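Local coordinates for sugar fermentation stimulation protein homolog (Pyrococcus furiosus, PDB 4DA2), which probably binds DNA and joins an OB-fold domain to a calcium-binding domain of the PD-(D/E)xK nuclease type, at residues A35-T40 / Y65-F70; V136-E141 / P179-F184; M171-G176 / R209-H214. The protein carries 1 engineered substitution. All blocks are in the same frame, centred on the assembly; numbering follows the deposited sequence.

In the fold
Interaction 1 lies in the N-terminal OB domain, whereas interactions 2 and 3 belong to the PD-(D/E)xK-type domain and share its mixed sheet. Interactions 2 and 3 have centres 11 Å apart and touch directly: Phe184 CE1 comes within 3.4 Å of Phe174 CG, and Phe184 CB packs on Ala210 CB. Interaction 1 is 20 Å from interaction 2 between centres, yet their nearest atoms, at Asn39 and Val136, are only about 4 Å apart; elsewhere the salt bridge from Arg138 to Asp72 links the two domains. Interaction 3 is the one close to the metal site, with the side chain of Ile172 about 8 Å from a calcium ion; the calcium ligands include Asp118 and Glu131.

Interaction 1 of 3, residues A35-T40 / Y65-F70; sequences ALITNT and YILLGF
Leu67 is flanked by Ala35 and Ile37 at the apolar centre of this contact. Its CB lies 4.1 Å from Ala35 CB. Further out, the CD2 branch reaches Ile37 CG1 at 4.1 Å, the two side chains lying side by side and pointing the same way. CG of Leu67 stands anti to the backbone N (chi1 176°), and from there the CD2 branch extends beside Ile37. Ala35 CB also meets Tyr65 CB at 4.4 Å, but the tyrosine ring then leads away. Leu36 and Ile66 occupy the other face of the sheet, where Leu36 CB touches Ile66 CG1 at the looser distance of 4.4 Å.

Two main-chain hydrogen bonds join the segments in parallel register. Leu36 N donates to Tyr65 O (2.8 Å) almost straight, and Leu67 N returns a bond to Leu36 O (2.9 Å), so Leu36 is gripped through both its N-H and its carbonyl. Beyond Leu36 the chains diverge, and a water continues the link by accepting from Thr38 N and donating to Leu67 O at 2.7 Å.

This parallel pairing of strands 31-36 and 65-72 is the one that closes an OB-fold barrel. On the far edges, strand 31-36 pairs with strand 23-28 and strand 65-72 with strand 52-57, where Leu68 and Gly69 both face Tyr54 in a classic beta bulge. Leu67 packs inward on Cys13, Phe15 and Cys55, while Leu36 touches Arg82 of helix 81-93.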
loop_
_atom_site.group_PDB
_atom_site.type_symbol
_atom_site.label_atom_id
_atom_site.label_comp_id
_atom_site.label_asym_id
_atom_site.label_seq_id
_atom_site.Cartn_x
_atom_site.Cartn_y
_atom_site.Cartn_z
ATOM N N ALA A 35 18.727 1.994 5.977
ATOM C CA ALA A 35 17.720 1.326 5.168
ATOM C C ALA A 35 16.643 2.321 4.767
ATOM O O ALA A 35 16.148 3.079 5.597
ATOM C CB ALA A 35 17.094 0.145 5.960
ATOM N N LEU A 36 16.304 2.335 3.485
ATOM C CA LEU A 36 15.276 3.213 2.973
ATOM C C LEU A 36 13.896 2.797 3.483
ATOM O O LEU A 36 13.580 1.625 3.546
ATOM C CB LEU A 36 15.265 3.134 1.446
ATOM C CG LEU A 36 14.748 4.366 0.723
ATOM C CD1 LEU A 36 15.728 5.523 0.896
ATOM C CD2 LEU A 36 14.526 4.067 -0.765
ATOM N N ILE A 37 13.084 3.784 3.839
ATOM C CA ILE A 37 11.697 3.551 4.209
ATOM C C ILE A 37 10.837 4.309 3.180
ATOM O O ILE A 37 10.967 5.531 3.009
ATOM C CB ILE A 37 11.401 4.061 5.657
ATOM C CG1 ILE A 37 12.128 3.218 6.710
ATOM C CG2 ILE A 37 9.863 4.112 5.914
ATOM C CD1 ILE A 37 12.231 3.900 8.091
ATOM N N THR A 38 9.972 3.587 2.467
ATOM C CA THR A 38 9.088 4.238 1.520
ATOM C C THR A 38 7.666 4.029 2.051
ATOM O O THR A 38 6.921 3.157 1.604
ATOM C CB THR A 38 9.267 3.654 0.090
ATOM O OG1 THR A 38 10.665 3.667 -0.235
ATOM C CG2 THR A 38 8.508 4.463 -0.958
ATOM N N ASN A 39 7.325 4.804 3.062
ATOM C CA ASN A 39 5.977 4.829 3.637
ATOM C C ASN A 39 5.930 6.057 4.560
ATOM O O ASN A 39 6.723 6.161 5.501
ATOM C CB ASN A 39 5.669 3.527 4.394
ATOM C CG ASN A 39 4.176 3.352 4.741
ATOM O OD1 ASN A 39 3.527 4.280 5.221
ATOM N ND2 ASN A 39 3.646 2.132 4.522
ATOM N N THR A 40 5.009 6.977 4.267
ATOM C CA THR A 40 4.971 8.274 4.948
ATOM C C THR A 40 4.169 8.187 6.233
ATOM O O THR A 40 4.085 9.162 6.987
ATOM C CB THR A 40 4.397 9.397 4.050
ATOM O OG1 THR A 40 3.126 8.984 3.515
ATOM C CG2 THR A 40 5.358 9.732 2.915
ATOM N N TYR A 65 20.078 -0.470 1.046
ATOM C CA TYR A 65 19.031 -1.399 1.485
ATOM C C TYR A 65 17.679 -0.736 1.528
ATOM O O TYR A 65 17.581 0.451 1.791
ATOM C CB TYR A 65 19.351 -1.940 2.876
ATOM C CG TYR A 65 20.580 -2.797 2.909
ATOM C CD1 TYR A 65 20.491 -4.178 2.718
ATOM C CD2 TYR A 65 21.837 -2.231 3.117
ATOM C CE1 TYR A 65 21.635 -4.974 2.746
ATOM C CE2 TYR A 65 22.978 -3.020 3.147
ATOM C CZ TYR A 65 22.868 -4.386 2.962
ATOM O OH TYR A 65 24.000 -5.165 2.993
ATOM N N ILE A 66 16.638 -1.523 1.254
ATOM C CA ILE A 66 15.260 -1.076 1.440
ATOM C C ILE A 66 14.642 -1.918 2.559
ATOM O O ILE A 66 14.733 -3.160 2.541
ATOM C CB ILE A 66 14.447 -1.245 0.143
ATOM C CG1 ILE A 66 15.135 -0.532 -1.020
ATOM C CG2 ILE A 66 13.033 -0.689 0.301
ATOM C CD1 ILE A 66 14.661 -1.020 -2.341
ATOM N N LEU A 67 14.054 -1.247 3.554
ATOM C CA LEU A 67 13.293 -1.960 4.584
ATOM C C LEU A 67 11.886 -2.243 4.030
ATOM O O LEU A 67 11.055 -1.325 3.929
ATOM C CB LEU A 67 13.219 -1.116 5.860
ATOM C CG LEU A 67 12.395 -1.602 7.058
ATOM C CD1 LEU A 67 12.881 -2.986 7.516
ATOM C CD2 LEU A 67 12.511 -0.563 8.168
ATOM N N LEU A 68 11.629 -3.489 3.632
ATOM C CA LEU A 68 10.385 -3.826 2.933
ATOM C C LEU A 68 9.191 -4.057 3.831
ATOM O O LEU A 68 8.053 -3.837 3.410
ATOM C CB LEU A 68 10.544 -5.062 2.052
ATOM C CG LEU A 68 11.604 -5.001 0.957
ATOM C CD1 LEU A 68 11.657 -6.364 0.359
ATOM C CD2 LEU A 68 11.252 -3.917 -0.078
ATOM N N GLY A 69 9.461 -4.560 5.028
ATOM C CA GLY A 69 8.443 -4.996 5.943
ATOM C C GLY A 69 8.922 -5.489 7.296
ATOM O O GLY A 69 10.112 -5.448 7.613
ATOM N N PHE A 70 7.968 -5.988 8.080
ATOM C CA PHE A 70 8.223 -6.456 9.423
ATOM C C PHE A 70 7.575 -7.817 9.670
ATOM O O PHE A 70 6.563 -8.182 9.064
ATOM C CB PHE A 70 7.676 -5.453 10.444
ATOM C CG PHE A 70 8.484 -4.182 10.545
ATOM C CD1 PHE A 70 9.445 -4.052 11.545
ATOM C CD2 PHE A 70 8.284 -3.118 9.660
ATOM C CE1 PHE A 70 10.211 -2.888 11.661
ATOM C CE2 PHE A 70 9.048 -1.934 9.777
ATOM C CZ PHE A 70 10.000 -1.829 10.782
HETATM O O HOH W 1 10.040 0.744 2.578
#

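Interaction 2 of 3, residues V136-E141 / P179-F184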
loop_
_atom_site.group_PDB
_atom_site.type_symbol
_atom_site.label_atom_id
_atom_site.label_comp_id
_atom_site.label_asym_id
_atom_site.label_seq_id
_atom_site.Cartn_x
_atom_site.Cartn_y
_atom_site.Cartn_z
ATOM N N VAL A 136 -1.823 -0.750 6.464
ATOM C CA VAL A 136 -1.100 -1.742 7.268
ATOM C C VAL A 136 -1.239 -1.482 8.778
ATOM O O VAL A 136 -0.440 -1.998 9.594
ATOM C CB VAL A 136 0.382 -1.939 6.808
ATOM C CG1 VAL A 136 0.413 -2.567 5.384
ATOM C CG2 VAL A 136 1.171 -0.620 6.843
ATOM N N LEU A 137 -2.244 -0.692 9.140
ATOM C CA LEU A 137 -2.600 -0.493 10.543
ATOM C C LEU A 137 -3.678 -1.508 10.913
ATOM O O LEU A 137 -4.706 -1.599 10.240
ATOM C CB LEU A 137 -3.091 0.940 10.775
ATOM C CG LEU A 137 -3.529 1.292 12.208
ATOM C CD1 LEU A 137 -2.355 1.304 13.195
ATOM C CD2 LEU A 137 -4.308 2.592 12.267
ATOM N N ARG A 138 -3.429 -2.304 11.950
ATOM C CA ARG A 138 -4.320 -3.407 12.286
ATOM C C ARG A 138 -5.203 -3.084 13.465
ATOM O O ARG A 138 -4.741 -2.559 14.475
ATOM C CB ARG A 138 -3.519 -4.663 12.617
ATOM C CG ARG A 138 -4.362 -5.814 13.224
ATOM C CD ARG A 138 -3.500 -6.890 13.870
ATOM N NE ARG A 138 -2.483 -7.385 12.953
ATOM C CZ ARG A 138 -2.696 -8.271 11.981
ATOM N NH1 ARG A 138 -3.910 -8.778 11.789
ATOM N NH2 ARG A 138 -1.694 -8.636 11.189
ATOM N N GLU A 139 -6.475 -3.410 13.321
ATOM C CA GLU A 139 -7.390 -3.493 14.460
ATOM C C GLU A 139 -8.168 -4.790 14.312
ATOM O O GLU A 139 -9.132 -4.871 13.547
ATOM C CB GLU A 139 -8.342 -2.305 14.529
ATOM C CG GLU A 139 -9.299 -2.368 15.730
ATOM C CD GLU A 139 -10.488 -1.446 15.578
ATOM O OE1 GLU A 139 -10.306 -0.209 15.680
ATOM O OE2 GLU A 139 -11.606 -1.968 15.364
ATOM N N GLY A 140 -7.725 -5.818 15.032
ATOM C CA GLY A 140 -8.332 -7.147 14.930
ATOM C C GLY A 140 -8.271 -7.721 13.526
ATOM O O GLY A 140 -7.196 -7.935 12.979
ATOM N N GLU A 141 -9.437 -7.921 12.921
ATOM C CA GLU A 141 -9.498 -8.479 11.578
ATOM C C GLU A 141 -9.413 -7.397 10.504
ATOM O O GLU A 141 -9.452 -7.713 9.312
ATOM C CB GLU A 141 -10.793 -9.285 11.409
ATOM C CG GLU A 141 -10.671 -10.744 11.920
ATOM C CD GLU A 141 -9.696 -11.584 11.105
ATOM O OE1 GLU A 141 -9.728 -11.491 9.863
ATOM O OE2 GLU A 141 -8.899 -12.341 11.700
ATOM N N PRO A 179 -0.716 -9.870 7.111
ATOM C CA PRO A 179 -1.329 -11.194 7.223
ATOM C C PRO A 179 -2.509 -11.122 8.203
ATOM O O PRO A 179 -2.617 -10.174 9.007
ATOM C CB PRO A 179 -0.197 -12.059 7.817
ATOM C CG PRO A 179 0.624 -11.061 8.631
ATOM C CD PRO A 179 0.582 -9.788 7.820
ATOM N N ASN A 180 -3.394 -12.108 8.107
ATOM C CA ASN A 180 -4.533 -12.292 9.029
ATOM C C ASN A 180 -5.433 -11.071 9.217
ATOM O O ASN A 180 -5.740 -10.665 10.331
ATOM C CB ASN A 180 -4.069 -12.845 10.391
ATOM C CG ASN A 180 -3.223 -14.088 10.241
ATOM O OD1 ASN A 180 -2.019 -13.995 9.998
ATOM N ND2 ASN A 180 -3.853 -15.260 10.324
ATOM N N VAL A 181 -5.840 -10.478 8.111
ATOM C CA VAL A 181 -6.905 -9.503 8.139
ATOM C C VAL A 181 -7.880 -9.946 7.068
ATOM O O VAL A 181 -7.473 -10.567 6.081
ATOM C CB VAL A 181 -6.412 -8.031 7.857
ATOM C CG1 VAL A 181 -5.676 -7.439 9.064
ATOM C CG2 VAL A 181 -5.581 -7.954 6.568
ATOM N N SER A 182 -9.168 -9.688 7.290
ATOM C CA SER A 182 -10.207 -10.115 6.345
ATOM C C SER A 182 -11.103 -8.966 5.921
ATOM O O SER A 182 -12.000 -9.130 5.063
ATOM C CB SER A 182 -11.093 -11.187 6.993
ATOM O OG SER A 182 -11.630 -10.659 8.196
ATOM N N LYS A 183 -10.898 -7.824 6.555
ATOM C CA LYS A 183 -11.723 -6.620 6.343
ATOM C C LYS A 183 -10.882 -5.357 6.254
ATOM O O LYS A 183 -9.707 -5.381 6.583
ATOM C CB LYS A 183 -12.756 -6.460 7.476
ATOM C CG LYS A 183 -13.725 -7.635 7.581
ATOM C CD LYS A 183 -14.857 -7.331 8.554
ATOM C CE LYS A 183 -14.435 -7.591 9.988
ATOM N NZ LYS A 183 -14.525 -9.030 10.341
ATOM N N PHE A 184 -11.492 -4.286 5.754
ATOM C CA PHE A 184 -10.902 -2.959 5.753
ATOM C C PHE A 184 -11.858 -1.925 6.324
ATOM O O PHE A 184 -13.039 -1.976 6.014
ATOM C CB PHE A 184 -10.490 -2.528 4.301
ATOM C CG PHE A 184 -10.164 -1.055 4.207
ATOM C CD1 PHE A 184 -8.876 -0.586 4.480
ATOM C CD2 PHE A 184 -11.173 -0.124 3.958
ATOM C CE1 PHE A 184 -8.616 0.806 4.468
ATOM C CE2 PHE A 184 -10.918 1.240 3.918
ATOM C CZ PHE A 184 -9.628 1.715 4.185
#
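Charged and polar side-chain bonds dominate, led by Arg138, whose guanidinium meets the main-chain carbonyls of Pro179 and Asn180 edge-on. NH2 donates to Pro179 O at 2.8 Å with an angle of 161°, while NH1 reaches Asn180 O at 3.0 Å and adds a weak bond to Pro179 O. Both oxygens lie close to the guanidinium plane, although NH1 stands well above the carbonyl plane of Asn180. NH2 also forms a salt bridge with Asp72 of the OB domain, so partners in both domains grip the group and limit its rotation. An alanine in place of Arg138 would probably leave the Pro179 and Asn180 carbonyls short of a donor and Asp72 without its charged mate.

A second polar side-chain bond runs from Ser182 OG to Glu141 OE1 (2.7 Å), meeting the carboxylate on its anti side. The glutamate chain bends at chi2 (-66°), which brings CD back toward the serine.

Gly140 and Glu141 form the type II' turn of the beta hairpin between strands 127-139 and 142-145, Gly140 taking the positive phi that suits glycine.

Main-chain bonds converge on Glu141 O, which accepts from Ser182 N at 2.8 Å and from Lys183 N at 3.1 Å; these lead into the parallel pairing of strands 142-145 and 183-186.

Packing of carbon on polar groups adds a little: Val181 CG1 approaches Arg138 NH1 at 3.5 Å, oblique to the guanidinium, and its CB rests against Glu141 O.

Interaction 3 of 3, residues M171-G176 / R209-H214; sequences MIVFIG and RALGLH
Met171 and Arg209 cross at about a right angle, the methionine CE lying over one face of the guanidinium and 3.9 Å from Arg209 NE. The bend at Met171 chi3 (-83°) turns CE onto that face. Arg209 NE is meanwhile salt-bridged to Glu99 and NH2 to Glu207, so two acids bind its nitrogens while the methyl covers one face.

On the same side of the sheet, Leu211 sits between Val173 and Ile175. Its CD1 meets Val173 CG1 at 3.8 Å, with the side chains set obliquely. Against Ile175 it lies alongside, pointing the same way, and the two CD1 atoms are 3.9 Å apart. Ile175 CG2 then touches Leu213 CD1 at 4.1 Å. Helix 81-93 covers this row through Phe88, Gln84, Ile91 and Ala87.

The reverse face is lined by Phe174 and Ala210, whose CB atoms meet at 4.1 Å. Ile172 CG1 lies 4.0 Å above one face of the Phe174 ring, toward its rim, and the ring of Phe184 stacks on Phe174. Gly176 ends this face; a beta carbon there would fall tightly against Leu211 O.

Five backbone hydrogen bonds lace the strands in parallel, from Arg209 N to Ile172 O at one end to Leu213 N to Gly176 O at the other. The shortest joins Gly176 N to Leu211 O (2.7 Å). On the other edge of strand 169-176, the backbone of Val173 bonds to Glu131 and Lys133 of strand 127-139, which also supplies calcium ligands Glu131 and Thr132. The chemistry is thus that of a largely buried sheet, mainly apolar on both faces and polar along the backbone, with Arg209 the charged exception at one end, where the acidic partners would be expected to offset its charge.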
loop_
_atom_site.group_PDB
_atom_site.type_symbol
_atom_site.label_atom_id
_atom_site.label_comp_id
_atom_site.label_asym_id
_atom_site.label_seq_id
_atom_site.Cartn_x
_atom_site.Cartn_y
_atom_site.Cartn_z
ATOM N N MET A 171 -11.279 4.967 -9.012
ATOM C CA MET A 171 -11.174 3.872 -8.025
ATOM C C MET A 171 -10.069 4.133 -7.014
ATOM O O MET A 171 -8.990 4.642 -7.371
ATOM C CB MET A 171 -10.888 2.530 -8.722
ATOM C CG MET A 171 -10.839 1.347 -7.770
ATOM S SD MET A 171 -10.496 -0.213 -8.623
ATOM C CE MET A 171 -12.166 -0.566 -9.148
ATOM N N ILE A 172 -10.358 3.832 -5.743
ATOM C CA ILE A 172 -9.326 3.753 -4.724
ATOM C C ILE A 172 -9.202 2.328 -4.234
ATOM O O ILE A 172 -10.194 1.653 -3.963
ATOM C CB ILE A 172 -9.504 4.798 -3.547
ATOM C CG1 ILE A 172 -8.303 4.795 -2.594
ATOM C CG2 ILE A 172 -10.816 4.579 -2.762
ATOM C CD1 ILE A 172 -8.289 6.008 -1.674
ATOM N N VAL A 173 -7.962 1.864 -4.160
ATOM C CA VAL A 173 -7.683 0.497 -3.732
ATOM C C VAL A 173 -6.788 0.538 -2.517
ATOM O O VAL A 173 -5.645 1.028 -2.604
ATOM C CB VAL A 173 -6.997 -0.305 -4.837
ATOM C CG1 VAL A 173 -6.714 -1.749 -4.337
ATOM C CG2 VAL A 173 -7.851 -0.348 -6.138
ATOM N N PHE A 174 -7.278 0.009 -1.396
ATOM C CA PHE A 174 -6.464 -0.107 -0.189
ATOM C C PHE A 174 -5.701 -1.435 -0.201
ATOM O O PHE A 174 -6.275 -2.508 -0.379
ATOM C CB PHE A 174 -7.366 0.057 1.057
ATOM C CG PHE A 174 -7.997 1.404 1.141
ATOM C CD1 PHE A 174 -7.257 2.490 1.602
ATOM C CD2 PHE A 174 -9.301 1.624 0.690
ATOM C CE1 PHE A 174 -7.807 3.773 1.660
ATOM C CE2 PHE A 174 -9.875 2.918 0.774
ATOM C CZ PHE A 174 -9.116 3.987 1.234
ATOM N N ILE A 175 -4.389 -1.343 -0.036
ATOM C CA ILE A 175 -3.542 -2.526 -0.020
ATOM C C ILE A 175 -3.320 -2.928 1.442
ATOM O O ILE A 175 -2.478 -2.340 2.158
ATOM C CB ILE A 175 -2.188 -2.259 -0.748
ATOM C CG1 ILE A 175 -2.439 -1.695 -2.167
ATOM C CG2 ILE A 175 -1.378 -3.540 -0.796
ATOM C CD1 ILE A 175 -3.245 -2.627 -3.114
ATOM N N GLY A 176 -4.110 -3.908 1.878
ATOM C CA GLY A 176 -4.064 -4.450 3.245
ATOM C C GLY A 176 -2.972 -5.492 3.279
ATOM O O GLY A 176 -3.233 -6.712 3.371
ATOM N N ARG A 209 -12.064 -0.449 -3.221
ATOM C CA ARG A 209 -11.709 -1.881 -3.073
ATOM C C ARG A 209 -10.616 -1.959 -2.010
ATOM O O ARG A 209 -9.909 -0.965 -1.737
ATOM C CB ARG A 209 -11.142 -2.461 -4.383
ATOM C CG ARG A 209 -12.057 -2.310 -5.631
ATOM C CD ARG A 209 -13.324 -3.171 -5.599
ATOM N NE ARG A 209 -14.123 -2.932 -6.814
ATOM C CZ ARG A 209 -15.177 -2.120 -6.867
ATOM N NH1 ARG A 209 -15.607 -1.506 -5.769
ATOM N NH2 ARG A 209 -15.824 -1.957 -8.017
ATOM N N ALA A 210 -10.478 -3.140 -1.426
ATOM C CA ALA A 210 -9.376 -3.430 -0.512
ATOM C C ALA A 210 -8.885 -4.863 -0.744
ATOM O O ALA A 210 -9.681 -5.779 -0.874
ATOM C CB ALA A 210 -9.817 -3.231 0.936
ATOM N N LEU A 211 -7.569 -5.035 -0.764
ATOM C CA LEU A 211 -6.958 -6.322 -1.062
ATOM C C LEU A 211 -6.088 -6.807 0.078
ATOM O O LEU A 211 -5.386 -6.010 0.680
ATOM C CB LEU A 211 -6.082 -6.189 -2.296
ATOM C CG LEU A 211 -6.698 -5.523 -3.530
ATOM C CD1 LEU A 211 -5.623 -5.361 -4.613
ATOM C CD2 LEU A 211 -7.872 -6.357 -4.054
ATOM N N GLY A 212 -6.142 -8.108 0.371
ATOM C CA GLY A 212 -5.274 -8.689 1.400
ATOM C C GLY A 212 -4.029 -9.273 0.766
ATOM O O GLY A 212 -4.104 -10.035 -0.209
ATOM N N LEU A 213 -2.866 -8.902 1.319
ATOM C CA LEU A 213 -1.588 -9.350 0.819
ATOM C C LEU A 213 -0.660 -9.568 1.999
ATOM O O LEU A 213 -0.871 -8.984 3.066
ATOM C CB LEU A 213 -0.950 -8.295 -0.095
ATOM C CG LEU A 213 -1.472 -8.164 -1.522
ATOM C CD1 LEU A 213 -2.755 -7.318 -1.586
ATOM C CD2 LEU A 213 -0.390 -7.552 -2.366
ATOM N N HIS A 214 0.316 -10.440 1.810
ATOM C CA HIS A 214 1.439 -10.575 2.734
ATOM C C HIS A 214 2.614 -11.169 1.968
ATOM O O HIS A 214 2.490 -11.575 0.790
ATOM C CB HIS A 214 1.067 -11.411 3.982
ATOM C CG HIS A 214 0.815 -12.854 3.678
ATOM N ND1 HIS A 214 -0.445 -13.354 3.421
ATOM C CD2 HIS A 214 1.665 -13.900 3.551
ATOM C CE1 HIS A 214 -0.366 -14.646 3.154
ATOM N NE2 HIS A 214 0.905 -15.006 3.227
#